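Side-chain contact in 2-pyrone-4,6-dicarboxylic acid hydrolase, putative (Pseudomonas putida, PDB 2FFI), which probably hydrolyses the lactone ring of 2-pyrone-4,6-dicarboxylate and folds as a TIM barrel of the amidohydrolase type: residues V87-D92 with A99-L104. Residues are numbered along the deposited sequence; the frame is centred on the assembly and turned at random.
Sequences VMLERD and AEMARL
Selenomethionine Met101 reaches from helix 95-102 to Val87 and Leu89, packing an outer helix of the TIM barrel against the chain that precedes it. Val87 makes backbone hydrogen bonds to Gly108 and Arg110, which places the start of 87-92 beside strand 108-110. The nearest CA atoms, those of Val87 and Met101, are 9.0 Å apart, so side chains alone bridge the gap, and no hydrogen bond crosses it.

From CB, which points toward 87-92, the Met101 chain runs outward to CG; neither atom comes within 4.2 Å of the other segment. A chi2 of 178° sets SE anti to CA and carries it across; chi3 of 174° then sets CE anti to CB, keeping the end extended. SE lies 3.9 Å from Val87 CG2 and 3.7 Å from Leu89 CD2, touching one methyl of each branched residue. The terminal methyl turns away from Val87 and, of the residues of 87-92, comes within 4.2 Å of Leu89 only. Leu89 and Met101 pass alongside each other in opposite directions, whereas Val87 meets Met101 at a slant.

The contact buries 101 Å² in all, about half of it on Met101. Val87 also packs on Leu72 and Leu73 of helix 70-78 and Leu89 on Leu129 of helix 127-136, so the apolar contact reaches both helices; Met101 adds the loop residues Val106 and Trp138. At the tip of the selenomethionine, Met101 CE stands 3.9 Å from Leu89 CD2.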
# COMPACT_ATOMS: atom_id res chain seq x y z
N VAL A 87 2.17 -3.24 -8.94
CA VAL A 87 1.44 -2.85 -10.15
C VAL A 87 -0.03 -3.32 -10.19
O VAL A 87 -0.53 -3.93 -9.25
CB VAL A 87 2.16 -3.38 -11.43
CG1 VAL A 87 3.55 -2.79 -11.53
CG2 VAL A 87 2.22 -4.90 -11.41
N MSE A 88 -0.71 -2.98 -11.29
CA MSE A 88 -2.09 -3.40 -11.51
C MSE A 88 -2.09 -4.16 -12.84
O MSE A 88 -1.65 -3.65 -13.87
CB MSE A 88 -3.04 -2.20 -11.55
CG MSE A 88 -3.35 -1.64 -10.15
SE MSE A 88 -4.74 -0.25 -10.07
CE MSE A 88 -6.31 -1.44 -10.17
N LEU A 89 -2.55 -5.40 -12.80
CA LEU A 89 -2.55 -6.24 -13.99
C LEU A 89 -3.92 -6.49 -14.59
O LEU A 89 -4.93 -6.55 -13.88
CB LEU A 89 -1.90 -7.58 -13.66
CG LEU A 89 -0.50 -7.49 -13.07
CD1 LEU A 89 -0.11 -8.86 -12.52
CD2 LEU A 89 0.49 -7.04 -14.13
N GLU A 90 -3.96 -6.67 -15.90
CA GLU A 90 -5.22 -6.93 -16.59
C GLU A 90 -5.68 -8.33 -16.20
O GLU A 90 -4.90 -9.14 -15.72
CB GLU A 90 -5.02 -6.83 -18.11
CG GLU A 90 -6.22 -6.27 -18.89
CD GLU A 90 -6.14 -4.77 -19.11
OE1 GLU A 90 -6.78 -4.00 -18.35
OE2 GLU A 90 -5.44 -4.35 -20.05
N ARG A 91 -6.97 -8.60 -16.39
CA ARG A 91 -7.55 -9.89 -16.04
C ARG A 91 -6.62 -11.08 -16.32
O ARG A 91 -6.09 -11.68 -15.40
CB ARG A 91 -8.88 -10.10 -16.77
CG ARG A 91 -9.74 -11.22 -16.18
CD ARG A 91 -10.60 -10.72 -15.02
NE ARG A 91 -11.83 -10.06 -15.49
CZ ARG A 91 -12.78 -9.57 -14.70
NH1 ARG A 91 -12.67 -9.65 -13.38
NH2 ARG A 91 -13.86 -9.00 -15.23
N ASP A 92 -6.42 -11.41 -17.59
CA ASP A 92 -5.56 -12.53 -17.95
C ASP A 92 -4.17 -12.09 -18.43
O ASP A 92 -4.02 -11.49 -19.50
CB ASP A 92 -6.24 -13.41 -19.00
CG ASP A 92 -6.98 -12.61 -20.07
OD1 ASP A 92 -6.32 -11.95 -20.91
OD2 ASP A 92 -8.24 -12.63 -20.08
N ALA A 99 7.27 -12.32 -14.50
CA ALA A 99 8.65 -12.60 -14.17
C ALA A 99 9.49 -11.40 -14.51
O ALA A 99 10.25 -10.92 -13.67
CB ALA A 99 9.13 -13.80 -14.95
N GLU A 100 9.34 -10.90 -15.73
CA GLU A 100 10.09 -9.73 -16.19
C GLU A 100 9.81 -8.51 -15.31
O GLU A 100 10.65 -7.61 -15.24
CB GLU A 100 9.76 -9.41 -17.65
CG GLU A 100 10.57 -8.25 -18.22
CD GLU A 100 10.77 -8.37 -19.73
OE1 GLU A 100 9.77 -8.62 -20.44
OE2 GLU A 100 11.94 -8.21 -20.20
N MSE A 101 8.66 -8.48 -14.64
CA MSE A 101 8.35 -7.37 -13.77
C MSE A 101 9.07 -7.57 -12.45
O MSE A 101 9.68 -6.63 -11.92
CB MSE A 101 6.85 -7.26 -13.55
CG MSE A 101 6.09 -6.64 -14.71
SE MSE A 101 4.16 -6.58 -14.39
CE MSE A 101 3.64 -5.57 -15.97
N ALA A 102 9.00 -8.79 -11.92
CA ALA A 102 9.65 -9.10 -10.64
C ALA A 102 11.13 -8.87 -10.83
O ALA A 102 11.85 -8.53 -9.89
CB ALA A 102 9.39 -10.54 -10.24
N ARG A 103 11.58 -9.07 -12.04
CA ARG A 103 12.98 -8.87 -12.31
C ARG A 103 13.25 -7.37 -12.25
O ARG A 103 14.38 -6.95 -12.00
CB ARG A 103 13.32 -9.45 -13.68
CG ARG A 103 14.81 -9.63 -13.95
CD ARG A 103 15.02 -10.27 -15.32
NE ARG A 103 14.28 -11.52 -15.46
CZ ARG A 103 13.50 -11.82 -16.49
NH1 ARG A 103 12.87 -12.98 -16.54
NH2 ARG A 103 13.34 -10.95 -17.49
N LEU A 104 12.22 -6.57 -12.46
CA LEU A 104 12.37 -5.11 -12.43
C LEU A 104 12.23 -4.56 -11.04
O LEU A 104 12.66 -3.45 -10.76
CB LEU A 104 11.33 -4.43 -13.33
CG LEU A 104 11.46 -4.62 -14.83
CD1 LEU A 104 10.27 -3.95 -15.54
CD2 LEU A 104 12.79 -4.02 -15.31